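Local structure of anti-H(O) lectin 1 (Ulex europaeus, 1FX5) at residues Pro54-Asn59 with Pro207-Val212; Gly88-Leu93 with Gly105-Phe110; Leu93-Ser98 with Ser118-Ala123. The protein binds L-fucose as a calcium- and manganese-containing legume lectin, recognising the O(H) blood-group determinant, and forms a homodimer. All blocks are in the same frame, centred on the assembly; numbering follows the deposited sequence.

Interaction 1: residues Pro54-Asn59 with Pro207-Val212; sequences PIHIWN and PEWVSV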
ATOM      1  N   PRO A  54      -1.821  -0.054   5.882  1.00 22.99           N
ATOM      2  CA  PRO A  54      -1.128   0.219   7.152  1.00 23.26           C
ATOM      3  C   PRO A  54       0.378  -0.087   6.983  1.00 25.04           C
ATOM      4  O   PRO A  54       0.780  -0.894   6.124  1.00 24.21           O
ATOM      5  CB  PRO A  54      -1.779  -0.764   8.130  1.00 23.74           C
ATOM      6  CG  PRO A  54      -3.141  -1.002   7.545  1.00 24.45           C
ATOM      7  CD  PRO A  54      -2.853  -1.093   6.060  1.00 22.68           C
ATOM      8  N   ILE A  55       1.196   0.564   7.803  1.00 22.49           N
ATOM      9  CA  ILE A  55       2.640   0.405   7.785  1.00 22.72           C
ATOM     10  C   ILE A  55       3.043  -0.378   9.025  1.00 22.95           C
ATOM     11  O   ILE A  55       2.504  -0.145  10.116  1.00 22.02           O
ATOM     12  CB  ILE A  55       3.337   1.798   7.885  1.00 27.92           C
ATOM     13  CG1 ILE A  55       2.706   2.802   6.914  1.00 31.52           C
ATOM     14  CG2 ILE A  55       4.815   1.690   7.601  1.00 28.92           C
ATOM     15  CD1 ILE A  55       2.895   2.489   5.464  1.00 28.42           C
ATOM     16  N   HIS A  56       3.981  -1.305   8.853  1.00 22.29           N
ATOM     17  CA  HIS A  56       4.494  -2.137   9.938  1.00 22.27           C
ATOM     18  C   HIS A  56       5.599  -1.263  10.531  1.00 20.65           C
ATOM     19  O   HIS A  56       6.678  -1.167   9.946  1.00 21.92           O
ATOM     20  CB  HIS A  56       5.089  -3.426   9.360  1.00 21.63           C
ATOM     21  CG  HIS A  56       5.230  -4.547  10.352  1.00 24.51           C
ATOM     22  ND1 HIS A  56       4.755  -4.461  11.651  1.00 27.30           N
ATOM     23  CD2 HIS A  56       5.781  -5.771  10.233  1.00 23.42           C
ATOM     24  CE1 HIS A  56       5.011  -5.596  12.282  1.00 24.98           C
ATOM     25  NE2 HIS A  56       5.632  -6.411  11.450  1.00 24.19           N
ATOM     26  N   ILE A  57       5.334  -0.604  11.654  1.00 19.30           N
ATOM     27  CA  ILE A  57       6.344   0.261  12.249  1.00 19.21           C
ATOM     28  C   ILE A  57       7.330  -0.433  13.188  1.00 19.16           C
ATOM     29  O   ILE A  57       8.487  -0.028  13.296  1.00 20.52           O
ATOM     30  CB  ILE A  57       5.709   1.542  12.834  1.00 20.92           C
ATOM     31  CG1 ILE A  57       6.743   2.669  12.893  1.00 26.86           C
ATOM     32  CG2 ILE A  57       5.179   1.292  14.211  1.00 22.49           C
ATOM     33  CD1 ILE A  57       7.150   3.208  11.541  1.00 31.85           C
ATOM     34  N   TRP A  58       6.868  -1.414  13.938  1.00 17.46           N
ATOM     35  CA  TRP A  58       7.782  -2.120  14.817  1.00 21.75           C
ATOM     36  C   TRP A  58       7.311  -3.562  14.881  1.00 23.87           C
ATOM     37  O   TRP A  58       6.153  -3.859  14.567  1.00 21.86           O
ATOM     38  CB  TRP A  58       8.024  -1.449  16.175  1.00 19.29           C
ATOM     39  CG  TRP A  58       6.874  -1.391  17.087  1.00 23.31           C
ATOM     40  CD1 TRP A  58       5.926  -0.421  17.143  1.00 22.43           C
ATOM     41  CD2 TRP A  58       6.582  -2.303  18.147  1.00 26.39           C
ATOM     42  NE1 TRP A  58       5.064  -0.664  18.178  1.00 21.75           N
ATOM     43  CE2 TRP A  58       5.441  -1.807  18.809  1.00 25.35           C
ATOM     44  CE3 TRP A  58       7.180  -3.479  18.603  1.00 28.82           C
ATOM     45  CZ2 TRP A  58       4.883  -2.457  19.918  1.00 29.45           C
ATOM     46  CZ3 TRP A  58       6.630  -4.118  19.702  1.00 33.01           C
ATOM     47  CH2 TRP A  58       5.488  -3.604  20.348  1.00 30.45           C
ATOM     48  N   ASN A  59       8.238  -4.458  15.191  1.00 28.21           N
ATOM     49  CA  ASN A  59       7.960  -5.890  15.268  1.00 34.24           C
ATOM     50  C   ASN A  59       8.092  -6.512  16.660  1.00 35.99           C
ATOM     51  O   ASN A  59       9.205  -6.667  17.150  1.00 36.41           O
ATOM     52  CB  ASN A  59       8.940  -6.567  14.312  1.00 37.18           C
ATOM     53  CG  ASN A  59       8.599  -8.011  14.048  1.00 42.60           C
ATOM     54  OD1 ASN A  59       7.966  -8.682  14.872  1.00 45.88           O
ATOM     55  ND2 ASN A  59       9.031  -8.509  12.899  1.00 43.06           N
ATOM     56  N   PRO A 207       1.138   1.383  18.216  1.00 18.58           N
ATOM     57  CA  PRO A 207       0.902  -0.069  18.068  1.00 17.47           C
ATOM     58  C   PRO A 207       1.866  -0.574  16.948  1.00 20.19           C
ATOM     59  O   PRO A 207       2.532   0.247  16.290  1.00 19.38           O
ATOM     60  CB  PRO A 207      -0.564  -0.132  17.639  1.00 16.71           C
ATOM     61  CG  PRO A 207      -0.794   1.201  16.949  1.00 17.13           C
ATOM     62  CD  PRO A 207      -0.021   2.182  17.782  1.00 15.31           C
ATOM     63  N   GLU A 208       1.973  -1.882  16.718  1.00 20.61           N
ATOM     64  CA  GLU A 208       2.878  -2.375  15.667  1.00 21.75           C
ATOM     65  C   GLU A 208       2.561  -1.912  14.242  1.00 19.39           C
ATOM     66  O   GLU A 208       3.473  -1.813  13.402  1.00 18.80           O
ATOM     67  CB  GLU A 208       2.921  -3.888  15.653  1.00 23.39           C
ATOM     68  CG  GLU A 208       3.584  -4.495  16.837  1.00 34.74           C
ATOM     69  CD  GLU A 208       3.416  -5.988  16.811  1.00 38.63           C
ATOM     70  OE1 GLU A 208       4.112  -6.655  16.002  1.00 39.98           O
ATOM     71  OE2 GLU A 208       2.538  -6.470  17.560  1.00 41.27           O
ATOM     72  N   TRP A 209       1.273  -1.733  13.948  1.00 16.90           N
ATOM     73  CA  TRP A 209       0.822  -1.284  12.622  1.00 19.83           C
ATOM     74  C   TRP A 209       0.105   0.057  12.756  1.00 19.70           C
ATOM     75  O   TRP A 209      -0.855   0.179  13.549  1.00 18.92           O
ATOM     76  CB  TRP A 209      -0.145  -2.301  11.989  1.00 18.22           C
ATOM     77  CG  TRP A 209       0.468  -3.624  11.626  1.00 24.57           C
ATOM     78  CD1 TRP A 209       0.690  -4.680  12.465  1.00 25.41           C
ATOM     79  CD2 TRP A 209       0.904  -4.049  10.318  1.00 24.12           C
ATOM     80  NE1 TRP A 209       1.234  -5.737  11.765  1.00 25.80           N
ATOM     81  CE2 TRP A 209       1.371  -5.380  10.446  1.00 25.84           C
ATOM     82  CE3 TRP A 209       0.946  -3.439   9.055  1.00 24.29           C
ATOM     83  CZ2 TRP A 209       1.873  -6.113   9.354  1.00 25.60           C
ATOM     84  CZ3 TRP A 209       1.446  -4.163   7.973  1.00 28.08           C
ATOM     85  CH2 TRP A 209       1.901  -5.488   8.132  1.00 27.75           C
ATOM     86  N   VAL A 210       0.545   1.044  11.972  1.00 19.65           N
ATOM     87  CA  VAL A 210      -0.057   2.387  11.999  1.00 20.06           C
ATOM     88  C   VAL A 210      -0.319   2.910  10.594  1.00 21.13           C
ATOM     89  O   VAL A 210       0.236   2.397   9.624  1.00 23.57           O
ATOM     90  CB  VAL A 210       0.878   3.448  12.699  1.00 19.72           C
ATOM     91  CG1 VAL A 210       1.144   3.078  14.145  1.00 18.45           C
ATOM     92  CG2 VAL A 210       2.200   3.587  11.942  1.00 17.69           C
ATOM     93  N   SER A 211      -1.178   3.916  10.477  1.00 21.03           N
ATOM     94  CA  SER A 211      -1.473   4.508   9.166  1.00 18.43           C
ATOM     95  C   SER A 211      -0.649   5.808   9.127  1.00 16.67           C
ATOM     96  O   SER A 211      -0.236   6.285  10.182  1.00 15.63           O
ATOM     97  CB  SER A 211      -2.958   4.860   9.068  1.00 20.10           C
ATOM     98  OG  SER A 211      -3.319   5.835  10.029  1.00 21.02           O
ATOM     99  N   VAL A 212      -0.288   6.300   7.944  1.00 14.66           N
ATOM    100  CA  VAL A 212       0.478   7.551   7.842  1.00 16.64           C
ATOM    101  C   VAL A 212      -0.403   8.470   6.983  1.00 18.47           C
ATOM    102  O   VAL A 212      -1.068   7.984   6.048  1.00 14.88           O
ATOM    103  CB  VAL A 212       1.863   7.401   7.172  1.00 18.39           C
ATOM    104  CG1 VAL A 212       2.764   6.506   8.010  1.00 19.34           C
ATOM    105  CG2 VAL A 212       1.729   6.882   5.747  1.00 13.09           C
TER
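Pro54 lays its ring CB against CE3 of the Trp209 indole at 3.9 Å; Lys16 and Asp17 of the second subunit pack against Pro54 and Trp209 respectively. Next along, Ile55 forms the hydrogen-bonded antiparallel pair with Val210: Ile55 N to Val210 O is 2.8 Å and almost straight, and Val210 N returns to Ile55 O at 2.9 Å. The Ile55 side chain turns to the buried face, where its CG1 meets Val212 CG1 and the pair packs on Phe233 of strand 224-236.

His56 points to the other face. Its CG is anti to the backbone N (chi1 -161°), which swings the imidazole over the Trp209 indole in an offset stack, the ring centroids of His56 and the Trp209 six-membered ring 4.4 Å apart and the planes only 7° from parallel. His56 ND1 also gives a weak bond to Glu208 O.

That same carbonyl takes two successive amides, as in a classic beta bulge, where strand 44-59 is interrupted: Ile57 N binds Glu208 O at 2.8 Å, and Trp58 N reaches Glu208 O weakly at 3.5 Å. Ile57 puts CB near Val210 CG2 on the buried side.

Trp58 holds its indole across the Glu208 side chain, whose CG sits over the centre of the six-membered ring, 3.8 Å from the centroid. Trp58 NE1 bonds to Leu206 O, and Glu208 OE1 to Cys60 N, fixing both partners from beyond the segments. Asn59 turns away, its OD1 taken by Asn61 N.

Interaction 2: residues Gly88-Leu93 with Gly105-Phe110; sequences GLTFFL and GYFGLF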
ATOM      1  N   GLY A  88      -3.594  25.271  10.672  1.00 15.83           N
ATOM      2  CA  GLY A  88      -2.375  24.569  10.295  1.00 13.00           C
ATOM      3  C   GLY A  88      -2.576  23.172   9.733  1.00 16.87           C
ATOM      4  O   GLY A  88      -3.702  22.775   9.410  1.00 15.79           O
ATOM      5  N   LEU A  89      -1.479  22.449   9.516  1.00 15.73           N
ATOM      6  CA  LEU A  89      -1.577  21.099   8.986  1.00 19.05           C
ATOM      7  C   LEU A  89      -0.712  20.167   9.840  1.00 19.19           C
ATOM      8  O   LEU A  89       0.152  20.623  10.603  1.00 17.10           O
ATOM      9  CB  LEU A  89      -1.230  21.023   7.496  1.00 16.90           C
ATOM     10  CG  LEU A  89       0.192  21.335   7.068  1.00 21.16           C
ATOM     11  CD1 LEU A  89       0.582  20.447   5.900  1.00 18.40           C
ATOM     12  CD2 LEU A  89       0.295  22.795   6.697  1.00 22.73           C
ATOM     13  N   THR A  90      -0.827  18.872   9.584  1.00 17.68           N
ATOM     14  CA  THR A  90      -0.088  17.901  10.352  1.00 16.07           C
ATOM     15  C   THR A  90       0.291  16.638   9.578  1.00 18.83           C
ATOM     16  O   THR A  90      -0.417  16.277   8.615  1.00 19.19           O
ATOM     17  CB  THR A  90      -1.116  17.468  11.475  1.00 18.03           C
ATOM     18  OG1 THR A  90      -0.766  18.000  12.751  1.00 23.99           O
ATOM     19  CG2 THR A  90      -1.385  16.017  11.522  1.00  9.96           C
ATOM     20  N   PHE A  91       1.446  16.048   9.913  1.00 16.42           N
ATOM     21  CA  PHE A  91       1.881  14.787   9.284  1.00 16.22           C
ATOM     22  C   PHE A  91       1.769  13.906  10.558  1.00 14.66           C
ATOM     23  O   PHE A  91       2.327  14.266  11.612  1.00 13.29           O
ATOM     24  CB  PHE A  91       3.303  14.750   8.743  1.00 15.41           C
ATOM     25  CG  PHE A  91       3.718  13.357   8.304  1.00 17.85           C
ATOM     26  CD1 PHE A  91       4.427  12.522   9.162  1.00 17.78           C
ATOM     27  CD2 PHE A  91       3.286  12.836   7.087  1.00 18.92           C
ATOM     28  CE1 PHE A  91       4.691  11.192   8.829  1.00 18.22           C
ATOM     29  CE2 PHE A  91       3.547  11.513   6.751  1.00 19.00           C
ATOM     30  CZ  PHE A  91       4.251  10.688   7.631  1.00 17.18           C
ATOM     31  N   PHE A  92       1.074  12.770  10.496  1.00 14.15           N
ATOM     32  CA  PHE A  92       0.938  11.944  11.695  1.00 15.49           C
ATOM     33  C   PHE A  92       0.899  10.431  11.543  1.00 16.48           C
ATOM     34  O   PHE A  92       0.687   9.906  10.443  1.00 18.03           O
ATOM     35  CB  PHE A  92      -0.320  12.394  12.471  1.00 15.45           C
ATOM     36  CG  PHE A  92      -1.634  11.995  11.807  1.00 16.99           C
ATOM     37  CD1 PHE A  92      -2.057  12.593  10.628  1.00 17.94           C
ATOM     38  CD2 PHE A  92      -2.429  10.999  12.356  1.00 18.25           C
ATOM     39  CE1 PHE A  92      -3.246  12.203   9.992  1.00 19.52           C
ATOM     40  CE2 PHE A  92      -3.627  10.598  11.733  1.00 21.43           C
ATOM     41  CZ  PHE A  92      -4.028  11.203  10.545  1.00 21.17           C
ATOM     42  N   LEU A  93       1.177   9.735  12.645  1.00 16.77           N
ATOM     43  CA  LEU A  93       1.165   8.264  12.685  1.00 18.25           C
ATOM     44  C   LEU A  93       0.155   7.943  13.793  1.00 17.93           C
ATOM     45  O   LEU A  93       0.244   8.516  14.888  1.00 15.26           O
ATOM     46  CB  LEU A  93       2.554   7.691  13.025  1.00 17.70           C
ATOM     47  CG  LEU A  93       3.634   7.916  11.954  1.00 22.06           C
ATOM     48  CD1 LEU A  93       4.480   9.067  12.372  1.00 24.43           C
ATOM     49  CD2 LEU A  93       4.528   6.739  11.797  1.00 22.56           C
ATOM     50  N   GLY A 105      -8.331  24.229  16.422  1.00 14.59           N
ATOM     51  CA  GLY A 105      -6.984  24.087  16.956  1.00 14.26           C
ATOM     52  C   GLY A 105      -6.565  22.709  17.455  1.00 15.80           C
ATOM     53  O   GLY A 105      -5.454  22.528  17.955  1.00 15.72           O
ATOM     54  N   TYR A 106      -7.445  21.732  17.333  1.00 17.80           N
ATOM     55  CA  TYR A 106      -7.143  20.380  17.775  1.00 15.69           C
ATOM     56  C   TYR A 106      -6.767  19.465  16.593  1.00 16.05           C
ATOM     57  O   TYR A 106      -6.597  18.249  16.770  1.00 17.29           O
ATOM     58  CB  TYR A 106      -8.301  19.835  18.628  1.00 15.00           C
ATOM     59  CG  TYR A 106      -8.507  20.637  19.901  1.00 14.99           C
ATOM     60  CD1 TYR A 106      -9.564  21.528  20.024  1.00 15.71           C
ATOM     61  CD2 TYR A 106      -7.636  20.507  20.971  1.00 16.32           C
ATOM     62  CE1 TYR A 106      -9.756  22.261  21.189  1.00 17.15           C
ATOM     63  CE2 TYR A 106      -7.814  21.247  22.149  1.00 19.15           C
ATOM     64  CZ  TYR A 106      -8.877  22.115  22.249  1.00 18.82           C
ATOM     65  OH  TYR A 106      -9.080  22.801  23.419  1.00 16.62           O
ATOM     66  N   PHE A 107      -6.715  20.051  15.389  1.00 13.72           N
ATOM     67  CA  PHE A 107      -6.347  19.371  14.133  1.00 16.31           C
ATOM     68  C   PHE A 107      -7.050  18.089  13.713  1.00 17.82           C
ATOM     69  O   PHE A 107      -6.531  17.374  12.822  1.00 17.21           O
ATOM     70  CB  PHE A 107      -4.840  19.051  14.132  1.00 13.45           C
ATOM     71  CG  PHE A 107      -3.957  20.239  14.378  1.00 15.76           C
ATOM     72  CD1 PHE A 107      -3.289  20.392  15.591  1.00 14.83           C
ATOM     73  CD2 PHE A 107      -3.794  21.210  13.399  1.00 17.25           C
ATOM     74  CE1 PHE A 107      -2.473  21.494  15.829  1.00 15.60           C
ATOM     75  CE2 PHE A 107      -2.980  22.319  13.631  1.00 18.63           C
ATOM     76  CZ  PHE A 107      -2.320  22.456  14.854  1.00 16.84           C
ATOM     77  N   GLY A 108      -8.183  17.791  14.341  1.00 15.60           N
ATOM     78  CA  GLY A 108      -8.918  16.586  14.014  1.00 14.08           C
ATOM     79  C   GLY A 108      -8.302  15.344  14.659  1.00 17.15           C
ATOM     80  O   GLY A 108      -8.819  14.232  14.490  1.00 16.35           O
ATOM     81  N   LEU A 109      -7.243  15.522  15.449  1.00 16.75           N
ATOM     82  CA  LEU A 109      -6.566  14.405  16.106  1.00 16.22           C
ATOM     83  C   LEU A 109      -6.911  14.185  17.572  1.00 17.93           C
ATOM     84  O   LEU A 109      -6.797  13.054  18.079  1.00 18.34           O
ATOM     85  CB  LEU A 109      -5.043  14.601  16.002  1.00 15.17           C
ATOM     86  CG  LEU A 109      -4.416  14.809  14.619  1.00 14.22           C
ATOM     87  CD1 LEU A 109      -2.911  15.082  14.779  1.00 13.10           C
ATOM     88  CD2 LEU A 109      -4.664  13.573  13.762  1.00 10.71           C
ATOM     89  N   PHE A 110      -7.287  15.264  18.262  1.00 17.60           N
ATOM     90  CA  PHE A 110      -7.635  15.214  19.689  1.00 18.48           C
ATOM     91  C   PHE A 110      -9.045  15.745  20.059  1.00 20.13           C
ATOM     92  O   PHE A 110      -9.664  16.464  19.270  1.00 19.49           O
ATOM     93  CB  PHE A 110      -6.561  15.994  20.492  1.00 16.60           C
ATOM     94  CG  PHE A 110      -5.136  15.670  20.088  1.00 15.85           C
ATOM     95  CD1 PHE A 110      -4.525  14.509  20.520  1.00 12.11           C
ATOM     96  CD2 PHE A 110      -4.429  16.522  19.261  1.00 14.45           C
ATOM     97  CE1 PHE A 110      -3.230  14.205  20.128  1.00 16.25           C
ATOM     98  CE2 PHE A 110      -3.133  16.223  18.866  1.00 14.23           C
ATOM     99  CZ  PHE A 110      -2.537  15.065  19.299  1.00 13.99           C
TER
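Leu109 and Phe107 pack against Thr90, Phe92 and Gly88 in a wholly buried, apolar contact, where the loop that follows strand 88-94 folds back over that strand. Leu109 uses both its methyls. CD2 stands over the centre of the Phe92 ring, 3.7 Å from the centroid and 13° off the normal, a CH-pi contact; CD1 meets Thr90 CG2 tip to tip at 3.7 Å. Phe92 offers that face because its CG lies between the backbone N and carbonyl carbon (chi1 72°).

Strand 88-94 belongs to the curved front sheet of the legume lectin jelly roll, between strands 122-127 and 209-219, and the loop lies on the metal-binding side of it.

Thr90 OG1 is the polar exception. It lies 4.2 Å from Phe107 CG and has no hydrogen-bonding partner in the model. The Phe107 ring in turn points its edge at the strand, CE2 coming 4.0 Å from Gly88 C. Phe107 also touches Glu125 and Asp127, which coordinate manganese, Asp127 binding calcium as well; its nearest side-chain atoms are about 5 Å from each ion. Beyond the contact, the loop is tied down by Phe107 O to Ser215 OG and by Leu109 O to Arg101 NH1.

Interaction 3: residues Leu93-Ser98 with Ser118-Ala123; sequences LAPPDS and SYQTVA. With NAG (2-acetamido-2-deoxy-beta-D-glucopyranose), chain D.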
ATOM      1  N   LEU A  93       1.177   9.735  12.645  1.00 16.77           N
ATOM      2  CA  LEU A  93       1.165   8.264  12.685  1.00 18.25           C
ATOM      3  C   LEU A  93       0.155   7.943  13.793  1.00 17.93           C
ATOM      4  O   LEU A  93       0.244   8.516  14.888  1.00 15.26           O
ATOM      5  CB  LEU A  93       2.554   7.691  13.025  1.00 17.70           C
ATOM      6  CG  LEU A  93       3.634   7.916  11.954  1.00 22.06           C
ATOM      7  CD1 LEU A  93       4.480   9.067  12.372  1.00 24.43           C
ATOM      8  CD2 LEU A  93       4.528   6.739  11.797  1.00 22.56           C
ATOM      9  N   ALA A  94      -0.837   7.102  13.494  1.00 16.18           N
ATOM     10  CA  ALA A  94      -1.864   6.729  14.490  1.00 17.76           C
ATOM     11  C   ALA A  94      -2.492   5.361  14.188  1.00 17.86           C
ATOM     12  O   ALA A  94      -2.167   4.744  13.182  1.00 19.80           O
ATOM     13  CB  ALA A  94      -2.963   7.782  14.517  1.00 17.16           C
ATOM     14  N   PRO A  95      -3.322   4.824  15.100  1.00 18.51           N
ATOM     15  CA  PRO A  95      -3.944   3.522  14.807  1.00 17.35           C
ATOM     16  C   PRO A  95      -4.672   3.679  13.460  1.00 18.90           C
ATOM     17  O   PRO A  95      -5.347   4.675  13.249  1.00 16.34           O
ATOM     18  CB  PRO A  95      -4.913   3.348  15.972  1.00 16.10           C
ATOM     19  CG  PRO A  95      -4.139   3.988  17.121  1.00 19.15           C
ATOM     20  CD  PRO A  95      -3.651   5.281  16.465  1.00 17.39           C
ATOM     21  N   PRO A  96      -4.570   2.686  12.549  1.00 23.27           N
ATOM     22  CA  PRO A  96      -5.216   2.764  11.220  1.00 23.53           C
ATOM     23  C   PRO A  96      -6.714   2.973  11.161  1.00 25.29           C
ATOM     24  O   PRO A  96      -7.242   3.519  10.191  1.00 25.41           O
ATOM     25  CB  PRO A  96      -4.772   1.475  10.524  1.00 22.78           C
ATOM     26  CG  PRO A  96      -4.505   0.529  11.659  1.00 23.83           C
ATOM     27  CD  PRO A  96      -3.886   1.388  12.740  1.00 21.48           C
ATOM     28  N   ASP A  97      -7.393   2.623  12.235  1.00 25.31           N
ATOM     29  CA  ASP A  97      -8.827   2.784  12.282  1.00 28.17           C
ATOM     30  C   ASP A  97      -9.275   3.910  13.217  1.00 27.73           C
ATOM     31  O   ASP A  97     -10.432   3.923  13.624  1.00 27.20           O
ATOM     32  CB  ASP A  97      -9.455   1.457  12.739  1.00 37.95           C
ATOM     33  CG  ASP A  97      -8.985   1.029  14.143  1.00 42.14           C
ATOM     34  OD1 ASP A  97      -7.819   1.287  14.504  1.00 46.24           O
ATOM     35  OD2 ASP A  97      -9.786   0.439  14.897  1.00 47.57           O
ATOM     36  N   SER A  98      -8.397   4.853  13.566  1.00 23.70           N
ATOM     37  CA  SER A  98      -8.828   5.924  14.462  1.00 22.78           C
ATOM     38  C   SER A  98      -9.846   6.840  13.770  1.00 23.75           C
ATOM     39  O   SER A  98      -9.763   7.093  12.566  1.00 20.94           O
ATOM     40  CB  SER A  98      -7.634   6.737  14.969  1.00 20.59           C
ATOM     41  OG  SER A  98      -7.027   7.443  13.913  1.00 20.76           O
ATOM     42  N   SER A 118      -3.771   6.610  25.444  1.00 18.29           N
ATOM     43  CA  SER A 118      -4.624   5.836  24.551  1.00 22.17           C
ATOM     44  C   SER A 118      -4.810   6.426  23.158  1.00 23.03           C
ATOM     45  O   SER A 118      -5.399   5.771  22.304  1.00 24.45           O
ATOM     46  CB  SER A 118      -5.960   5.468  25.190  1.00 23.41           C
ATOM     47  OG  SER A 118      -6.739   6.615  25.433  1.00 30.89           O
ATOM     48  N   TYR A 119      -4.350   7.662  22.929  1.00 21.06           N
ATOM     49  CA  TYR A 119      -4.470   8.281  21.613  1.00 19.16           C
ATOM     50  C   TYR A 119      -3.491   7.538  20.670  1.00 19.10           C
ATOM     51  O   TYR A 119      -3.765   7.412  19.483  1.00 16.82           O
ATOM     52  CB  TYR A 119      -4.048   9.756  21.626  1.00 14.94           C
ATOM     53  CG  TYR A 119      -5.131  10.735  21.992  1.00 17.35           C
ATOM     54  CD1 TYR A 119      -6.340  10.784  21.284  1.00 18.14           C
ATOM     55  CD2 TYR A 119      -4.974  11.595  23.081  1.00 20.42           C
ATOM     56  CE1 TYR A 119      -7.366  11.656  21.657  1.00 16.20           C
ATOM     57  CE2 TYR A 119      -6.004  12.477  23.465  1.00 19.21           C
ATOM     58  CZ  TYR A 119      -7.190  12.495  22.751  1.00 19.58           C
ATOM     59  OH  TYR A 119      -8.202  13.339  23.166  1.00 21.06           O
ATOM     60  N   GLN A 120      -2.334   7.113  21.203  1.00 18.01           N
ATOM     61  CA  GLN A 120      -1.286   6.407  20.437  1.00 19.40           C
ATOM     62  C   GLN A 120      -1.035   7.175  19.146  1.00 19.39           C
ATOM     63  O   GLN A 120      -1.090   6.613  18.025  1.00 17.59           O
ATOM     64  CB  GLN A 120      -1.674   4.958  20.129  1.00 19.48           C
ATOM     65  CG  GLN A 120      -1.732   4.068  21.361  1.00 24.45           C
ATOM     66  CD  GLN A 120      -2.176   2.665  21.005  1.00 28.47           C
ATOM     67  OE1 GLN A 120      -3.202   2.488  20.367  1.00 30.71           O
ATOM     68  NE2 GLN A 120      -1.391   1.664  21.386  1.00 28.29           N
ATOM     69  N   THR A 121      -0.717   8.457  19.323  1.00 15.37           N
ATOM     70  CA  THR A 121      -0.451   9.361  18.208  1.00 15.34           C
ATOM     71  C   THR A 121       0.821  10.177  18.342  1.00 15.44           C
ATOM     72  O   THR A 121       1.127  10.671  19.434  1.00 16.40           O
ATOM     73  CB  THR A 121      -1.617  10.357  18.101  1.00 16.12           C
ATOM     74  OG1 THR A 121      -2.829   9.628  17.917  1.00 16.56           O
ATOM     75  CG2 THR A 121      -1.432  11.349  16.963  1.00 11.53           C
ATOM     76  N   VAL A 122       1.576  10.276  17.252  1.00 11.75           N
ATOM     77  CA  VAL A 122       2.807  11.057  17.227  1.00 14.26           C
ATOM     78  C   VAL A 122       2.591  11.941  15.993  1.00 16.29           C
ATOM     79  O   VAL A 122       2.334  11.428  14.896  1.00 19.46           O
ATOM     80  CB  VAL A 122       4.069  10.212  17.008  1.00 17.21           C
ATOM     81  CG1 VAL A 122       5.274  11.141  16.739  1.00 16.01           C
ATOM     82  CG2 VAL A 122       4.359   9.366  18.235  1.00 15.81           C
ATOM     83  N   ALA A 123       2.647  13.251  16.152  1.00 12.04           N
ATOM     84  CA  ALA A 123       2.442  14.131  15.011  1.00 13.10           C
ATOM     85  C   ALA A 123       3.428  15.285  14.946  1.00 15.18           C
ATOM     86  O   ALA A 123       3.928  15.759  15.984  1.00 16.51           O
ATOM     87  CB  ALA A 123       1.011  14.696  15.038  1.00 10.77           C
TER
HETATM   88  C1  NAG D   1     -12.626  11.414  23.263  1.00 42.18           C
HETATM   89  C2  NAG D   1     -12.482  10.572  24.523  1.00 46.49           C
HETATM   90  C3  NAG D   1     -13.167   9.237  24.281  1.00 55.19           C
HETATM   91  C4  NAG D   1     -14.642   9.517  24.025  1.00 57.82           C
HETATM   92  C5  NAG D   1     -14.749  10.424  22.799  1.00 54.79           C
HETATM   93  C6  NAG D   1     -16.179  10.780  22.421  1.00 52.66           C
HETATM   94  C7  NAG D   1     -10.177   9.926  24.138  1.00 44.22           C
HETATM   95  C8  NAG D   1      -8.781   9.792  24.731  1.00 41.64           C
HETATM   96  N2  NAG D   1     -11.108  10.398  24.957  1.00 42.07           N
HETATM   97  O3  NAG D   1     -12.997   8.376  25.421  1.00 60.50           O
HETATM   98  O4  NAG D   1     -15.351   8.288  23.789  1.00 65.58           O
HETATM   99  O5  NAG D   1     -14.022  11.656  23.040  1.00 48.64           O
HETATM  100  O6  NAG D   1     -16.933  11.158  23.563  1.00 57.47           O
HETATM  101  O7  NAG D   1     -10.422   9.565  22.979  1.00 44.44           O
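Leu93 and Val122 make the central pairing, an antiparallel hydrogen-bonded pair: Leu93 N to Val122 O is 3.0 Å and Val122 N to Leu93 O 3.2 Å, both bonds close to straight. Thr121 CA adds a CA-H...O contact to Leu93 O. One residue further the strand pairing ends, and van der Waals contact takes over. Pro95, which has no N-H to give, brings its CD to within 3.3 Å of Gln120 O, while its CG meets Gln120 OE1 at 3.7 Å. The two side chains cross at about a right angle, Gln120 running out extended beyond its CG. Ala94 CB rests beside Thr121 OG1, 3.9 Å away.

The next shell sets these groups in place. Gln120 takes a left-handed backbone conformation, turning the chain out of the short 3-10 segment and into strand 122-127. Across that turn Thr121 OG1 donates to Tyr119 O at 2.9 Å, approaching from above the carbonyl plane, and Thr121 N is held by Asn148 OD1. In 93-98, the chain from Pro95 to Ser98 makes a type I turn closed by Ser98 N to Pro95 O.

Tyr119 carries the contact out to the sugar. The acetyl methyl C8 of NAG lies over one face of its ring, toward the rim, 3.7 Å from CZ, and Ser118 OG approaches the same methyl. Tyr119 OH is fixed by Asn111 N. Since Asn111 stands in an Asn-X-Thr sequon, this NAG probably belongs to an N-linked glycan there.

Around the Leu93-Val122 pairing the front sheet continues both ways: Ala94 bonds to Ser211 of strand 209-219, Ala123 to Asp146 of strand 142-147.

In the fold
All three contacts share the front sheet of the lectin. Interactions 1 and 3 join neighbouring strand pairs, and strands 209-219 and 88-94, themselves neighbours, connect them: Val210 CG2 packs on Leu93 CD2 at 3.9 Å. Interaction 2 shares Leu93 with interaction 3, and its Phe92 packs on Ala123. Their chemistry follows their place. Interaction 2, nearest the chain centre and wholly buried, is packing alone, beside the metal ions. Interaction 3, mostly buried, starts with backbone bonding and runs out to a glycan. Interaction 1, farthest out and partly buried, adds aromatic stacking beside the second subunit to backbone bonds.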